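Local coordinates for hypothetical protein NE0471 (Nitrosomonas europaea, PDB 2AUW) that is of unknown function but may bind DNA, and joins a small alpha-beta part to a helical C-terminal part, at residues A47-L50 with A54-R57; T72-G75 with A81-K84; G88-E93 with K128-T133. One frame throughout, in Å; residues are numbered along the deposited sequence.

Interaction 1. Residues A47-L50 with A54-R57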
loop_
_atom_site.group_PDB
_atom_site.type_symbol
_atom_site.label_atom_id
_atom_site.label_comp_id
_atom_site.label_asym_id
_atom_site.label_seq_id
_atom_site.Cartn_x
_atom_site.Cartn_y
_atom_site.Cartn_z
ATOM N N ALA B 47 -20.961 12.631 -30.007
ATOM C CA ALA B 47 -22.171 12.418 -30.802
ATOM C C ALA B 47 -22.109 11.230 -31.779
ATOM O O ALA B 47 -23.079 10.503 -31.906
ATOM C CB ALA B 47 -22.581 13.705 -31.530
ATOM N N PRO B 48 -20.968 11.027 -32.458
ATOM C CA PRO B 48 -20.875 9.849 -33.351
ATOM C C PRO B 48 -21.132 8.505 -32.673
ATOM O O PRO B 48 -21.580 7.566 -33.335
ATOM C CB PRO B 48 -19.440 9.912 -33.866
ATOM C CG PRO B 48 -19.077 11.347 -33.800
ATOM C CD PRO B 48 -19.734 11.833 -32.510
ATOM N N ILE B 49 -20.881 8.422 -31.361
ATOM C CA ILE B 49 -21.134 7.186 -30.603
ATOM C C ILE B 49 -22.617 6.892 -30.443
ATOM O O ILE B 49 -23.009 5.744 -30.212
ATOM C CB ILE B 49 -20.349 7.160 -29.243
ATOM C CG1 ILE B 49 -18.848 7.257 -29.531
ATOM C CG2 ILE B 49 -20.631 5.856 -28.497
ATOM C CD1 ILE B 49 -17.987 7.759 -28.403
ATOM N N LEU B 50 -23.451 7.920 -30.619
ATOM C CA LEU B 50 -24.905 7.782 -30.506
ATOM C C LEU B 50 -25.541 6.935 -31.631
ATOM O O LEU B 50 -26.661 6.423 -31.487
ATOM C CB LEU B 50 -25.576 9.170 -30.404
ATOM C CG LEU B 50 -25.361 10.000 -29.126
ATOM C CD1 LEU B 50 -25.980 11.399 -29.312
ATOM C CD2 LEU B 50 -26.013 9.311 -27.931
ATOM N N ALA B 54 -22.060 2.435 -34.288
ATOM C CA ALA B 54 -20.837 2.918 -33.677
ATOM C C ALA B 54 -20.789 2.474 -32.212
ATOM O O ALA B 54 -19.771 1.960 -31.768
ATOM C CB ALA B 54 -20.712 4.432 -33.820
ATOM N N PHE B 55 -21.908 2.610 -31.494
ATOM C CA PHE B 55 -22.000 2.229 -30.073
ATOM C C PHE B 55 -21.629 0.761 -29.851
ATOM O O PHE B 55 -20.947 0.417 -28.881
ATOM C CB PHE B 55 -23.421 2.478 -29.550
ATOM C CG PHE B 55 -23.618 2.069 -28.116
ATOM C CD1 PHE B 55 -23.142 2.877 -27.085
ATOM C CD2 PHE B 55 -24.285 0.881 -27.801
ATOM C CE1 PHE B 55 -23.310 2.498 -25.746
ATOM C CE2 PHE B 55 -24.468 0.497 -26.489
ATOM C CZ PHE B 55 -23.977 1.325 -25.446
ATOM N N ALA B 56 -22.097 -0.096 -30.762
ATOM C CA ALA B 56 -21.822 -1.536 -30.733
ATOM C C ALA B 56 -20.341 -1.909 -30.766
ATOM O O ALA B 56 -19.989 -3.051 -30.457
ATOM C CB ALA B 56 -22.557 -2.226 -31.914
ATOM N N ARG B 57 -19.494 -0.969 -31.162
ATOM C CA ARG B 57 -18.059 -1.231 -31.281
ATOM C C ARG B 57 -17.241 -0.865 -30.032
ATOM O O ARG B 57 -16.027 -0.692 -30.121
ATOM C CB ARG B 57 -17.488 -0.545 -32.529
ATOM C CG ARG B 57 -18.163 -0.993 -33.835
ATOM C CD ARG B 57 -17.395 -0.493 -35.054
ATOM N NE ARG B 57 -17.889 0.802 -35.531
ATOM C CZ ARG B 57 -18.779 0.963 -36.513
ATOM N NH1 ARG B 57 -19.163 2.189 -36.856
ATOM N NH2 ARG B 57 -19.290 -0.092 -37.151
#

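Interaction 2. Residues T72-G75 with A81-K84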
loop_
_atom_site.group_PDB
_atom_site.type_symbol
_atom_site.label_atom_id
_atom_site.label_comp_id
_atom_site.label_asym_id
_atom_site.label_seq_id
_atom_site.Cartn_x
_atom_site.Cartn_y
_atom_site.Cartn_z
ATOM N N THR B 72 -10.442 6.396 -26.026
ATOM C CA THR B 72 -10.380 6.433 -24.560
ATOM C C THR B 72 -11.472 7.334 -23.914
ATOM O O THR B 72 -11.169 8.211 -23.100
ATOM C CB THR B 72 -8.982 6.919 -24.095
ATOM O OG1 THR B 72 -8.711 8.197 -24.687
ATOM C CG2 THR B 72 -7.893 5.934 -24.509
ATOM N N GLU B 73 -12.729 7.113 -24.270
ATOM C CA GLU B 73 -13.788 8.057 -23.882
ATOM C C GLU B 73 -14.074 8.074 -22.383
ATOM O O GLU B 73 -14.153 9.164 -21.787
ATOM C CB GLU B 73 -15.079 7.833 -24.671
ATOM C CG GLU B 73 -14.993 8.290 -26.137
ATOM C CD GLU B 73 -14.363 7.242 -27.056
ATOM O OE1 GLU B 73 -14.339 7.459 -28.280
ATOM O OE2 GLU B 73 -13.896 6.206 -26.545
ATOM N N PHE B 74 -14.244 6.900 -21.768
ATOM C CA PHE B 74 -14.572 6.893 -20.318
ATOM C C PHE B 74 -13.611 6.074 -19.475
ATOM O O PHE B 74 -13.493 4.872 -19.698
ATOM C CB PHE B 74 -15.972 6.359 -20.074
ATOM C CG PHE B 74 -17.046 7.073 -20.834
ATOM C CD1 PHE B 74 -17.963 6.355 -21.579
ATOM C CD2 PHE B 74 -17.151 8.455 -20.781
ATOM C CE1 PHE B 74 -18.976 6.999 -22.284
ATOM C CE2 PHE B 74 -18.161 9.124 -21.489
ATOM C CZ PHE B 74 -19.077 8.395 -22.237
ATOM N N GLY B 75 -12.985 6.716 -18.479
ATOM C CA GLY B 75 -12.109 6.015 -17.522
ATOM C C GLY B 75 -12.845 4.873 -16.833
ATOM O O GLY B 75 -14.033 5.008 -16.496
ATOM N N ALA B 81 -18.059 3.682 -10.978
ATOM C CA ALA B 81 -18.863 4.580 -10.126
ATOM C C ALA B 81 -20.295 4.785 -10.651
ATOM O O ALA B 81 -21.261 4.736 -9.861
ATOM C CB ALA B 81 -18.177 5.928 -9.978
ATOM N N TRP B 82 -20.424 5.008 -11.956
ATOM C CA TRP B 82 -21.762 5.251 -12.561
ATOM C C TRP B 82 -22.614 4.009 -12.447
ATOM O O TRP B 82 -23.822 4.100 -12.210
ATOM C CB TRP B 82 -21.665 5.630 -14.037
ATOM C CG TRP B 82 -20.784 6.792 -14.308
ATOM C CD1 TRP B 82 -20.396 7.734 -13.402
ATOM C CD2 TRP B 82 -20.177 7.147 -15.549
ATOM N NE1 TRP B 82 -19.565 8.649 -13.996
ATOM C CE2 TRP B 82 -19.411 8.314 -15.312
ATOM C CE3 TRP B 82 -20.189 6.594 -16.843
ATOM C CZ2 TRP B 82 -18.663 8.934 -16.317
ATOM C CZ3 TRP B 82 -19.465 7.220 -17.838
ATOM C CH2 TRP B 82 -18.693 8.380 -17.558
ATOM N N ALA B 83 -21.974 2.841 -12.592
ATOM C CA ALA B 83 -22.705 1.585 -12.520
ATOM C C ALA B 83 -23.266 1.435 -11.115
ATOM O O ALA B 83 -24.449 1.063 -10.926
ATOM C CB ALA B 83 -21.779 0.395 -12.879
ATOM N N LYS B 84 -22.428 1.720 -10.109
ATOM C CA LYS B 84 -22.889 1.651 -8.700
ATOM C C LYS B 84 -24.031 2.649 -8.418
ATOM O O LYS B 84 -25.094 2.293 -7.863
ATOM C CB LYS B 84 -21.731 1.880 -7.724
ATOM C CG LYS B 84 -20.701 0.726 -7.695
ATOM C CD LYS B 84 -21.408 -0.630 -7.642
ATOM C CE LYS B 84 -20.433 -1.801 -7.698
ATOM N NZ LYS B 84 -20.042 -2.084 -6.316
#

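Interaction 3. Residues G88-E93 with K128-T133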
loop_
_atom_site.group_PDB
_atom_site.type_symbol
_atom_site.label_atom_id
_atom_site.label_comp_id
_atom_site.label_asym_id
_atom_site.label_seq_id
_atom_site.Cartn_x
_atom_site.Cartn_y
_atom_site.Cartn_z
ATOM N N GLY B 88 -28.345 2.507 -7.336
ATOM C CA GLY B 88 -28.728 3.080 -6.053
ATOM C C GLY B 88 -27.762 2.806 -4.915
ATOM O O GLY B 88 -28.124 2.948 -3.737
ATOM N N GLU B 89 -26.542 2.402 -5.260
ATOM C CA GLU B 89 -25.492 2.151 -4.281
ATOM C C GLU B 89 -24.548 3.353 -4.171
ATOM O O GLU B 89 -24.505 4.209 -5.051
ATOM C CB GLU B 89 -24.729 0.886 -4.659
ATOM C CG GLU B 89 -25.628 -0.331 -4.525
ATOM C CD GLU B 89 -25.175 -1.507 -5.318
ATOM O OE1 GLU B 89 -25.747 -2.603 -5.086
ATOM O OE2 GLU B 89 -24.267 -1.355 -6.162
ATOM N N VAL B 90 -23.806 3.412 -3.073
ATOM C CA VAL B 90 -22.825 4.473 -2.855
ATOM C C VAL B 90 -21.518 4.157 -3.584
ATOM O O VAL B 90 -20.917 3.090 -3.362
ATOM C CB VAL B 90 -22.585 4.625 -1.349
ATOM C CG1 VAL B 90 -21.545 5.736 -1.053
ATOM C CG2 VAL B 90 -23.941 4.878 -0.648
ATOM N N SER B 91 -21.056 5.065 -4.448
ATOM C CA SER B 91 -19.813 4.837 -5.167
ATOM C C SER B 91 -18.615 5.327 -4.371
ATOM O O SER B 91 -18.734 6.186 -3.478
ATOM C CB SER B 91 -19.806 5.530 -6.556
ATOM O OG SER B 91 -19.940 6.940 -6.328
ATOM N N HIS B 92 -17.447 4.799 -4.731
ATOM C CA HIS B 92 -16.180 5.321 -4.214
ATOM C C HIS B 92 -15.945 6.808 -4.569
ATOM O O HIS B 92 -15.250 7.508 -3.832
ATOM C CB HIS B 92 -15.009 4.468 -4.737
ATOM C CG HIS B 92 -14.690 4.709 -6.174
ATOM N ND1 HIS B 92 -15.445 4.188 -7.199
ATOM C CD2 HIS B 92 -13.689 5.416 -6.760
ATOM C CE1 HIS B 92 -14.934 4.572 -8.356
ATOM N NE2 HIS B 92 -13.867 5.320 -8.115
ATOM N N GLU B 93 -16.505 7.266 -5.692
ATOM C CA GLU B 93 -16.438 8.696 -6.079
ATOM C C GLU B 93 -17.253 9.596 -5.176
ATOM O O GLU B 93 -16.783 10.656 -4.794
ATOM C CB GLU B 93 -16.839 8.906 -7.540
ATOM C CG GLU B 93 -15.831 8.324 -8.500
ATOM C CD GLU B 93 -16.105 8.667 -9.954
ATOM O OE1 GLU B 93 -17.124 9.294 -10.273
ATOM O OE2 GLU B 93 -15.288 8.291 -10.786
ATOM N N LYS B 128 -13.555 -2.211 -1.203
ATOM C CA LYS B 128 -14.718 -2.718 -0.479
ATOM C C LYS B 128 -15.959 -1.897 -0.825
ATOM O O LYS B 128 -15.915 -0.662 -0.908
ATOM C CB LYS B 128 -14.491 -2.673 1.036
ATOM C CG LYS B 128 -13.503 -3.688 1.521
ATOM C CD LYS B 128 -13.592 -3.910 3.031
ATOM C CE LYS B 128 -12.883 -5.210 3.417
ATOM N NZ LYS B 128 -12.601 -5.279 4.892
ATOM N N ILE B 129 -17.083 -2.569 -1.008
ATOM C CA ILE B 129 -18.311 -1.804 -1.273
ATOM C C ILE B 129 -18.694 -1.001 -0.036
ATOM O O ILE B 129 -18.494 -1.432 1.106
ATOM C CB ILE B 129 -19.494 -2.665 -1.808
ATOM C CG1 ILE B 129 -20.151 -3.428 -0.682
ATOM C CG2 ILE B 129 -19.102 -3.557 -2.976
ATOM C CD1 ILE B 129 -21.346 -2.662 -0.179
ATOM N N ILE B 130 -19.225 0.185 -0.264
ATOM C CA ILE B 130 -19.524 1.119 0.815
ATOM C C ILE B 130 -20.957 0.909 1.334
ATOM O O ILE B 130 -21.934 1.108 0.573
ATOM C CB ILE B 130 -19.308 2.566 0.339
ATOM C CG1 ILE B 130 -17.870 2.749 -0.181
ATOM C CG2 ILE B 130 -19.628 3.551 1.477
ATOM C CD1 ILE B 130 -17.607 4.108 -0.858
ATOM N N PRO B 131 -21.089 0.489 2.610
ATOM C CA PRO B 131 -22.453 0.275 3.099
ATOM C C PRO B 131 -23.255 1.595 3.208
ATOM O O PRO B 131 -22.682 2.687 3.412
ATOM C CB PRO B 131 -22.260 -0.361 4.474
ATOM C CG PRO B 131 -20.772 -0.668 4.629
ATOM C CD PRO B 131 -20.063 0.200 3.634
ATOM N N ARG B 132 -24.574 1.477 3.054
ATOM C CA ARG B 132 -25.502 2.592 3.284
ATOM C C ARG B 132 -25.207 3.305 4.621
ATOM O O ARG B 132 -25.152 4.521 4.669
ATOM C CB ARG B 132 -26.952 2.061 3.209
ATOM C CG ARG B 132 -28.038 2.954 3.828
ATOM C CD ARG B 132 -29.424 2.291 3.758
ATOM N NE ARG B 132 -30.417 3.246 4.231
ATOM C CZ ARG B 132 -31.172 4.005 3.449
ATOM N NH1 ARG B 132 -31.087 3.909 2.119
ATOM N NH2 ARG B 132 -32.025 4.861 4.004
ATOM N N THR B 133 -24.987 2.540 5.690
ATOM C CA THR B 133 -24.707 3.113 7.025
ATOM C C THR B 133 -23.501 4.107 7.010
ATOM O O THR B 133 -23.530 5.166 7.648
ATOM C CB THR B 133 -24.428 1.997 8.047
ATOM O OG1 THR B 133 -25.365 0.909 7.866
ATOM C CG2 THR B 133 -24.537 2.535 9.438
HETATM O O HOH W 1 -19.851 0.758 -2.920
HETATM O O HOH W 2 -23.888 1.237 -1.340
#

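Interaction 1. Residues A47-L50 with A54-R57
The turn that sets I49 against F55 is tied off by the backbone bond from L50 N to A47 O, 2.9 Å long. Residues A47-L50 are coiled like a helix without its regular bonding, and the chain then enters the short helix 52-55, so that the two segments face each other across a tight local fold-back. The CA atoms of I49 and F55 are 5.1 Å apart, the nearest pair across the two segments. Much of the meeting is between carbonyl oxygens and carbon atoms. P48 O lies 3.3 Å from A54 CB, a methyl that points at the turn, and I49 O sits 3.4 Å from F55 CB. The side chains of I49 and F55 then cross at about a right angle. In I49, CG1 lies beside the backbone N (chi1 -60°), which leaves the CG2 branch anti to that nitrogen, where it comes 4.1 Å from F55 CD1, at the edge of the phenyl ring and near its plane. This turn between helix 37-42 and helix 52-55 lies within the DUF2442 family region, and I49 and F55 are both buried in it. F55 CG, anti to its own nitrogen (chi1 178°), leads the ring away from the turn to Y20, which it meets edge-to-face, and to W69. I49 reaches W69 and F70 as well as L40 of helix 37-42. The L50 side chain starts away from A54-R57 and touches L40 and R41, while its carbonyl oxygen is hydrogen-bonded to the hydroxyl of Y20. R57 N donates to A54 O over 3.0 Å, a single turn-type (i to i+3) bond.

Interaction 2. Residues T72-G75 with A81-K84
F74 leaves its backbone with CB directed at helix 76-86; CG lies anti to the carbonyl carbon, so that chi1 of -55° carries the ring toward W82, and chi2 of 129° turns a face to it. CG is already in contact, 3.9 Å from W82 CZ3. On one branch CD1 meets the same CZ3 at 4.1 Å. On the other, CD2 makes the closest approach, 3.6 Å to W82 CH2, and CE2 follows at 4.0 Å from that atom. The indole thus comes edge first, with the CZ3-CH2 edge of its six-membered ring set over the phenyl face but shifted toward the CG-CD2 rim. The two six-membered rings stand 76° apart in plane, their centroids separated by 5.2 Å. The opposite phenyl face is covered by E73 CB. Replacing F74 by an alanine removes the face that receives the indole edge and is likely to open a gap beside W82 and leave its ring freer to turn. F74 also meets W69 and touches I39 and L40 of helix 37-42, while W82 lies on I39 and on V34 of strand 31-35. The arrangement is a T-shaped (edge-to-face) aromatic pair, here where helix 76-86 packs on helix 37-42 and strand 31-35 of the alpha-beta part.

Interaction 3. Residues G88-E93 with K128-T133
Two extended linkers, each running into the N-terminus of a helix, meet here through V90 and I130, with a pair of waters between their backbones. One water donates to V90 O (2.6 Å) and accepts from I130 N; the other accepts from V90 N and donates to I130 O (2.7 Å). All four backbone polar atoms of these two residues are therefore engaged by water. Beside this bridge the side chains cross at about a right angle, V90 CG1 resting 3.9 Å from I130 CG2. The other branch of I130 runs out fully extended (chi2 172°) and carries CD1 along the opposing backbone, 3.5 Å from S91 O and 3.8 Å from H92 CA. S91 turns its side chain away from I130: OG caps helix 92-101 at M94 N and is also hydrogen-bonded to E85. G88, with positive phi, ends helix 76-86 in a Schellman motif, and P131 holds the N-cap position of helix 132-144. The contact thus ties the start of helix 92-101 to the loop before helix 132-144, with Y123 of helix 117-124 packed on I130 and A81 of helix 76-86 packed against S91.

The three contacts follow one another along the chain without interleaving. Interactions 1 and 2 lie within the DUF2442 family region, about 16 Å apart between centres, and touch where I49 CD1 packs 3.7 Å from E73 OE1. The centre of interaction 3 is about 16 Å from that of interaction 2 and about 30 Å from that of interaction 1, which it does not touch. Helix 76-86 is the connection: it carries one side of interaction 2, and K84 O lies 3.0 Å from E89 N, a probable hydrogen bond into interaction 3. The series therefore leads from the alpha-beta part to helices 92-101, 106-113, 117-124 and 132-144, whose pair 106-113 and 117-124 is consistent with a helix-turn-helix and possible DNA binding.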